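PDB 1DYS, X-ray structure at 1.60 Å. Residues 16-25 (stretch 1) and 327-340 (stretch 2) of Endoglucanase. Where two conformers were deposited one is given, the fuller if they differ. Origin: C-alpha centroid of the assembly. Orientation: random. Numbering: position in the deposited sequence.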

ATOM      1  N   ASP A  16     -15.662  -4.257   9.424  1.00 20.02           N
ATOM      2  CA  ASP A  16     -14.316  -4.814   9.205  1.00 18.50           C
ATOM      3  C   ASP A  16     -13.439  -4.551  10.425  1.00 19.89           C
ATOM      4  O   ASP A  16     -12.705  -5.423  10.929  1.00 20.29           O
ATOM      5  CB  ASP A  16     -13.726  -4.204   7.946  1.00 21.86           C
ATOM      6  CG  ASP A  16     -12.343  -4.807   7.675  1.00 36.14           C
ATOM      7  OD1 ASP A  16     -12.121  -6.038   7.817  1.00 38.17           O
ATOM      8  OD2 ASP A  16     -11.471  -3.977   7.361  1.00 36.83           O
ATOM      9  N   TYR A  17     -13.487  -3.288  10.890  1.00 18.14           N
ATOM     10  CA  TYR A  17     -12.743  -2.930  12.085  1.00 16.72           C
ATOM     11  C   TYR A  17     -13.157  -3.750  13.282  1.00 15.19           C
ATOM     12  O   TYR A  17     -12.381  -4.256  14.103  1.00 16.05           O
ATOM     13  CB  TYR A  17     -12.977  -1.443  12.362  1.00 17.07           C
ATOM     14  CG  TYR A  17     -12.296  -0.819  13.541  1.00 13.43           C
ATOM     15  CD1 TYR A  17     -10.982  -1.095  13.900  1.00 13.11           C
ATOM     16  CD2 TYR A  17     -13.006   0.097  14.325  1.00 16.87           C
ATOM     17  CE1 TYR A  17     -10.404  -0.455  14.987  1.00 13.74           C
ATOM     18  CE2 TYR A  17     -12.434   0.733  15.419  1.00 16.10           C
ATOM     19  CZ  TYR A  17     -11.135   0.441  15.729  1.00 13.11           C
ATOM     20  OH  TYR A  17     -10.513   1.054  16.792  1.00 14.15           O
ATOM     21  N   SER A  18     -14.459  -3.888  13.534  1.00 15.39           N
ATOM     22  CA  SER A  18     -14.948  -4.735  14.624  1.00 18.04           C
ATOM     23  C   SER A  18     -14.444  -6.168  14.541  1.00 17.83           C
ATOM     24  O   SER A  18     -14.069  -6.762  15.557  1.00 19.59           O
ATOM     25  CB  SER A  18     -16.486  -4.672  14.584  1.00 21.27           C
ATOM     26  OG  SER A  18     -16.949  -3.603  15.390  0.50 27.39           O
ATOM     27  N   SER A  19     -14.333  -6.722  13.334  1.00 17.26           N
ATOM     28  CA  SER A  19     -13.782  -8.068  13.185  1.00 17.67           C
ATOM     29  C   SER A  19     -12.317  -8.144  13.600  1.00 17.75           C
ATOM     30  O   SER A  19     -11.886  -9.057  14.315  1.00 18.25           O
ATOM     31  CB  SER A  19     -13.975  -8.562  11.739  1.00 20.98           C
ATOM     32  OG  SER A  19     -15.348  -8.691  11.456  0.60 16.86           O
ATOM     33  N   LYS A  20     -11.547  -7.131  13.178  1.00 17.13           N
ATOM     34  CA  LYS A  20     -10.131  -7.093  13.504  1.00 13.44           C
ATOM     35  C   LYS A  20      -9.894  -6.967  15.007  1.00 17.29           C
ATOM     36  O   LYS A  20      -8.972  -7.574  15.559  1.00 16.89           O
ATOM     37  CB  LYS A  20      -9.462  -5.925  12.776  1.00 17.94           C
ATOM     38  CG  LYS A  20      -9.576  -6.075  11.249  1.00 24.75           C
ATOM     39  CD  LYS A  20      -8.783  -4.929  10.656  1.00 22.80           C
ATOM     40  CE  LYS A  20      -9.162  -4.530   9.270  1.00 28.68           C
ATOM     41  NZ  LYS A  20      -8.218  -3.513   8.730  1.00 22.43           N
ATOM     42  N   LEU A  21     -10.752  -6.258  15.706  1.00 17.11           N
ATOM     43  CA  LEU A  21     -10.679  -6.087  17.148  1.00 13.52           C
ATOM     44  C   LEU A  21     -10.901  -7.385  17.915  1.00 17.88           C
ATOM     45  O   LEU A  21     -10.534  -7.438  19.089  1.00 16.70           O
ATOM     46  CB  LEU A  21     -11.729  -5.071  17.632  1.00 15.72           C
ATOM     47  CG  LEU A  21     -11.250  -3.646  17.392  1.00 17.14           C
ATOM     48  CD1 LEU A  21     -12.397  -2.636  17.555  1.00 19.64           C
ATOM     49  CD2 LEU A  21     -10.094  -3.244  18.308  1.00 16.96           C
ATOM     50  N   ASP A  22     -11.545  -8.350  17.261  1.00 18.31           N
ATOM     51  CA  ASP A  22     -11.685  -9.648  17.952  1.00 17.60           C
ATOM     52  C   ASP A  22     -10.329 -10.177  18.387  1.00 20.83           C
ATOM     53  O   ASP A  22     -10.179 -10.727  19.489  1.00 20.39           O
ATOM     54  CB  ASP A  22     -12.424 -10.676  17.101  1.00 17.76           C
ATOM     55  CG  ASP A  22     -13.368 -11.487  17.969  1.00 28.60           C
ATOM     56  OD1 ASP A  22     -14.227 -10.837  18.600  1.00 23.59           O
ATOM     57  OD2 ASP A  22     -13.230 -12.738  18.013  1.00 24.61           O
ATOM     58  N   GLN A  23      -9.274  -9.973  17.577  1.00 18.04           N
ATOM     59  CA  GLN A  23      -7.937 -10.396  17.981  1.00 19.08           C
ATOM     60  C   GLN A  23      -7.555  -9.736  19.295  1.00 21.56           C
ATOM     61  O   GLN A  23      -6.980 -10.370  20.191  1.00 22.98           O
ATOM     62  CB  GLN A  23      -6.906 -10.010  16.907  1.00 19.16           C
ATOM     63  CG  GLN A  23      -5.486 -10.398  17.302  1.00 25.29           C
ATOM     64  CD  GLN A  23      -4.498 -10.270  16.159  1.00 30.48           C
ATOM     65  OE1 GLN A  23      -3.315 -10.586  16.339  1.00 28.64           O
ATOM     66  NE2 GLN A  23      -4.926  -9.824  14.991  1.00 17.97           N
ATOM     67  N   THR A  24      -7.902  -8.440  19.442  1.00 17.27           N
ATOM     68  CA  THR A  24      -7.549  -7.717  20.663  1.00 17.10           C
ATOM     69  C   THR A  24      -8.299  -8.267  21.857  1.00 20.53           C
ATOM     70  O   THR A  24      -7.756  -8.443  22.942  1.00 20.84           O
ATOM     71  CB  THR A  24      -7.823  -6.192  20.512  1.00 12.75           C
ATOM     72  OG1 THR A  24      -7.372  -5.802  19.198  1.00 18.44           O
ATOM     73  CG2 THR A  24      -7.065  -5.379  21.534  1.00 16.82           C
ATOM     74  N   ARG A  25      -9.593  -8.467  21.686  1.00 21.00           N
ATOM     75  CA  ARG A  25     -10.437  -9.056  22.707  1.00 17.91           C
ATOM     76  C   ARG A  25      -9.903 -10.438  23.061  1.00 19.93           C
ATOM     77  O   ARG A  25      -9.760 -10.632  24.268  1.00 24.01           O
ATOM     78  CB  ARG A  25     -11.875  -9.236  22.216  1.00 21.80           C
ATOM     79  CG  ARG A  25     -12.861  -9.214  23.388  1.00 27.75           C
ATOM     80  CD  ARG A  25     -14.260  -9.532  22.765  1.00 31.43           C
ATOM     81  NE  ARG A  25     -14.092 -10.936  22.369  1.00 36.58           N
ATOM     82  CZ  ARG A  25     -14.240 -11.872  23.320  1.00 38.46           C
ATOM     83  NH1 ARG A  25     -14.605 -11.636  24.573  1.00 41.76           N
ATOM     84  NH2 ARG A  25     -13.977 -13.087  22.906  1.00 22.34           N
ATOM     85  N   ALA A 327       1.364   0.639   6.783  1.00 19.22           N
ATOM     86  CA  ALA A 327       0.131   1.373   6.909  1.00 26.18           C
ATOM     87  C   ALA A 327      -1.064   0.499   6.568  1.00 26.83           C
ATOM     88  O   ALA A 327      -1.127  -0.191   5.554  1.00 27.01           O
ATOM     89  CB  ALA A 327       0.077   2.637   6.055  1.00 27.41           C
ATOM     90  N   GLY A 328      -2.058   0.543   7.430  1.00 23.90           N
ATOM     91  CA  GLY A 328      -3.292  -0.181   7.326  1.00 21.79           C
ATOM     92  C   GLY A 328      -3.236  -1.599   7.891  1.00 18.01           C
ATOM     93  O   GLY A 328      -4.313  -2.164   7.995  1.00 20.46           O
ATOM     94  N   MET A 329      -2.068  -2.136   8.235  1.00 20.58           N
ATOM     95  CA  MET A 329      -1.964  -3.493   8.768  1.00 19.38           C
ATOM     96  C   MET A 329      -2.313  -3.459  10.263  1.00 15.08           C
ATOM     97  O   MET A 329      -2.022  -2.466  10.918  1.00 15.65           O
ATOM     98  CB  MET A 329      -0.529  -3.956   8.540  1.00 25.54           C
ATOM     99  CG  MET A 329      -0.199  -5.187   7.763  1.00 38.71           C
ATOM    100  SD  MET A 329      -0.876  -5.337   6.118  1.00 34.88           S
ATOM    101  CE  MET A 329       0.596  -5.303   5.094  1.00 26.53           C
ATOM    102  N   TRP A 330      -2.981  -4.486  10.759  1.00 15.69           N
ATOM    103  CA  TRP A 330      -3.380  -4.518  12.159  1.00 16.18           C
ATOM    104  C   TRP A 330      -2.163  -4.610  13.066  1.00 14.06           C
ATOM    105  O   TRP A 330      -1.195  -5.332  12.828  1.00 18.94           O
ATOM    106  CB  TRP A 330      -4.291  -5.726  12.361  1.00 17.74           C
ATOM    107  CG  TRP A 330      -4.916  -5.651  13.724  1.00 15.93           C
ATOM    108  CD1 TRP A 330      -4.678  -6.426  14.798  1.00 16.88           C
ATOM    109  CD2 TRP A 330      -5.945  -4.717  14.099  1.00 17.09           C
ATOM    110  NE1 TRP A 330      -5.482  -6.055  15.877  1.00 15.83           N
ATOM    111  CE2 TRP A 330      -6.273  -5.006  15.428  1.00 15.02           C
ATOM    112  CE3 TRP A 330      -6.610  -3.672  13.459  1.00 16.31           C
ATOM    113  CZ2 TRP A 330      -7.229  -4.296  16.158  1.00 14.94           C
ATOM    114  CZ3 TRP A 330      -7.581  -2.965  14.150  1.00 17.53           C
ATOM    115  CH2 TRP A 330      -7.873  -3.266  15.504  1.00 16.24           C
ATOM    116  N   PHE A 331      -2.179  -3.802  14.118  1.00 16.09           N
ATOM    117  CA  PHE A 331      -1.084  -3.656  15.067  1.00 14.41           C
ATOM    118  C   PHE A 331      -1.690  -3.914  16.450  1.00 16.69           C
ATOM    119  O   PHE A 331      -2.085  -2.957  17.125  1.00 15.30           O
ATOM    120  CB  PHE A 331      -0.502  -2.243  14.928  1.00 16.27           C
ATOM    121  CG  PHE A 331       0.721  -1.916  15.747  1.00 17.29           C
ATOM    122  CD1 PHE A 331       1.355  -2.870  16.528  1.00 18.71           C
ATOM    123  CD2 PHE A 331       1.263  -0.640  15.694  1.00 15.36           C
ATOM    124  CE1 PHE A 331       2.490  -2.564  17.266  1.00 18.22           C
ATOM    125  CE2 PHE A 331       2.388  -0.311  16.430  1.00 16.90           C
ATOM    126  CZ  PHE A 331       2.991  -1.279  17.210  1.00 19.20           C
ATOM    127  N   ASP A 332      -1.798  -5.222  16.760  1.00 17.34           N
ATOM    128  CA  ASP A 332      -2.573  -5.561  17.957  1.00 19.24           C
ATOM    129  C   ASP A 332      -2.022  -5.046  19.259  1.00 16.36           C
ATOM    130  O   ASP A 332      -2.835  -4.683  20.124  1.00 16.52           O
ATOM    131  CB  ASP A 332      -2.847  -7.072  17.951  1.00 15.59           C
ATOM    132  CG  ASP A 332      -4.011  -7.393  18.872  1.00 18.84           C
ATOM    133  OD1 ASP A 332      -5.136  -7.026  18.480  1.00 18.37           O
ATOM    134  OD2 ASP A 332      -3.781  -8.016  19.939  1.00 21.30           O
ATOM    135  N   ALA A 333      -0.698  -4.913  19.446  1.00 16.52           N
ATOM    136  CA  ALA A 333      -0.220  -4.333  20.694  1.00 16.87           C
ATOM    137  C   ALA A 333      -0.669  -2.859  20.836  1.00 13.54           C
ATOM    138  O   ALA A 333      -0.835  -2.377  21.951  1.00 16.52           O
ATOM    139  CB  ALA A 333       1.303  -4.415  20.731  1.00 20.56           C
ATOM    140  N   TYR A 334      -0.764  -2.203  19.685  1.00 15.39           N
ATOM    141  CA  TYR A 334      -1.228  -0.816  19.716  1.00 14.46           C
ATOM    142  C   TYR A 334      -2.709  -0.764  20.095  1.00 15.06           C
ATOM    143  O   TYR A 334      -3.065   0.128  20.879  1.00 16.95           O
ATOM    144  CB  TYR A 334      -0.912  -0.150  18.387  1.00 14.33           C
ATOM    145  CG  TYR A 334      -0.995   1.350  18.420  1.00 16.96           C
ATOM    146  CD1 TYR A 334      -2.243   1.961  18.328  1.00 12.69           C
ATOM    147  CD2 TYR A 334       0.107   2.167  18.519  1.00 17.31           C
ATOM    148  CE1 TYR A 334      -2.376   3.343  18.341  1.00 14.54           C
ATOM    149  CE2 TYR A 334       0.014   3.540  18.528  1.00 16.18           C
ATOM    150  CZ  TYR A 334      -1.245   4.119  18.436  1.00 14.97           C
ATOM    151  OH  TYR A 334      -1.344   5.484  18.468  1.00 16.04           O
ATOM    152  N   ALA A 335      -3.494  -1.674  19.520  1.00 17.05           N
ATOM    153  CA  ALA A 335      -4.898  -1.784  19.866  1.00 18.69           C
ATOM    154  C   ALA A 335      -5.079  -2.112  21.356  1.00 18.05           C
ATOM    155  O   ALA A 335      -5.908  -1.461  22.008  1.00 16.39           O
ATOM    156  CB  ALA A 335      -5.596  -2.853  19.046  1.00 16.72           C
ATOM    157  N   GLN A 336      -4.250  -2.959  21.923  1.00 17.93           N
ATOM    158  CA  GLN A 336      -4.306  -3.217  23.374  1.00 16.33           C
ATOM    159  C   GLN A 336      -3.987  -1.947  24.132  1.00 14.31           C
ATOM    160  O   GLN A 336      -4.690  -1.561  25.085  1.00 18.81           O
ATOM    161  CB  GLN A 336      -3.347  -4.383  23.731  1.00 16.97           C
ATOM    162  CG  GLN A 336      -3.823  -5.707  23.155  1.00 21.18           C
ATOM    163  CD  GLN A 336      -2.790  -6.785  23.455  1.00 22.27           C
ATOM    164  OE1 GLN A 336      -2.416  -6.901  24.635  1.00 26.15           O
ATOM    165  NE2 GLN A 336      -2.338  -7.505  22.447  1.00 19.55           N
ATOM    166  N   MET A 337      -2.985  -1.159  23.741  1.00 16.42           N
ATOM    167  CA  MET A 337      -2.643   0.095  24.371  1.00 15.57           C
ATOM    168  C   MET A 337      -3.791   1.095  24.352  1.00 19.15           C
ATOM    169  O   MET A 337      -4.165   1.758  25.338  1.00 17.09           O
ATOM    170  CB  MET A 337      -1.363   0.698  23.773  1.00 12.96           C
ATOM    171  CG  MET A 337      -1.114   2.133  24.216  1.00 13.77           C
ATOM    172  SD  MET A 337      -0.036   3.119  23.148  1.00 17.79           S
ATOM    173  CE  MET A 337      -1.161   3.266  21.746  1.00 15.11           C
ATOM    174  N   LEU A 338      -4.452   1.213  23.176  1.00 17.12           N
ATOM    175  CA  LEU A 338      -5.554   2.170  23.081  1.00 13.22           C
ATOM    176  C   LEU A 338      -6.680   1.746  24.055  1.00 12.62           C
ATOM    177  O   LEU A 338      -7.370   2.632  24.557  1.00 16.09           O
ATOM    178  CB  LEU A 338      -6.138   2.248  21.677  1.00 12.72           C
ATOM    179  CG  LEU A 338      -5.217   2.897  20.609  1.00 12.16           C
ATOM    180  CD1 LEU A 338      -5.830   2.587  19.252  1.00 14.66           C
ATOM    181  CD2 LEU A 338      -4.978   4.369  20.847  1.00 14.99           C
ATOM    182  N   THR A 339      -6.806   0.449  24.263  1.00 15.20           N
ATOM    183  CA  THR A 339      -7.884  -0.048  25.128  1.00 14.07           C
ATOM    184  C   THR A 339      -7.554   0.240  26.585  1.00 17.40           C
ATOM    185  O   THR A 339      -8.368   0.827  27.280  1.00 16.52           O
ATOM    186  CB  THR A 339      -8.031  -1.560  24.945  1.00 14.09           C
ATOM    187  OG1 THR A 339      -8.346  -1.918  23.587  1.00 17.23           O
ATOM    188  CG2 THR A 339      -9.192  -2.073  25.805  1.00 15.79           C
ATOM    189  N   GLN A 340      -6.387  -0.199  27.035  1.00 17.13           N
ATOM    190  CA  GLN A 340      -5.986   0.141  28.414  1.00 18.38           C
ATOM    191  C   GLN A 340      -6.031   1.629  28.706  1.00 21.25           C
ATOM    192  O   GLN A 340      -6.262   2.022  29.866  1.00 21.95           O
ATOM    193  CB  GLN A 340      -4.552  -0.356  28.669  1.00 19.29           C
ATOM    194  CG  GLN A 340      -4.333  -1.823  28.460  1.00 20.15           C
ATOM    195  CD  GLN A 340      -2.895  -2.283  28.534  1.00 39.34           C
ATOM    196  OE1 GLN A 340      -2.470  -2.791  29.569  1.00 48.75           O
ATOM    197  NE2 GLN A 340      -2.138  -2.117  27.455  1.00 41.51           N
TER
HETATM  198  O   HOH W   1      -5.717  -4.281   9.092  1.00 26.20           O

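Helix 16-25 crosses helix 332-340 at 81°, with the axes 9.4 Å apart at closest approach, and also packs against the loop that precedes helix 332-340; the contact is built round Trp330 and Thr24. Trp330, chi1 in the t well, points its CA-to-CB bond toward the first helix and covers the most surface. Lys20 CB lies over one face of the indole, 3.8 Å from the centroid of the six-membered ring and 15° off its normal, a CH-pi contact. At the ring edge, Trp330 CH2 packs against Leu21 CD2 (3.6 Å) and Tyr17 CE1 (3.8 Å). The chain of Lys20 extends past the indole, so that NZ forms a salt bridge with Asp16 OD2 (3.6 Å) and donates to water 1 (2.6 Å from NZ to the water O); the same water donates to Gly328 O (2.8 Å), bridging a gap too wide for direct bonding.

Thr24 fits as a knob among Asp332, Ala335, Gln336 and Thr339. Its OG1 donates to Asp332 OD1 (2.6 Å), a short hydrogen bond, while its CG2 rests 3.6 Å from Gln336 CG. Asp332 OD1 also accepts from Trp330 NE1 (2.8 Å, 167°), so one carboxylate oxygen ties the indole to the threonine; OD2 of Asp332 takes Gln336 NE2 (2.9 Å).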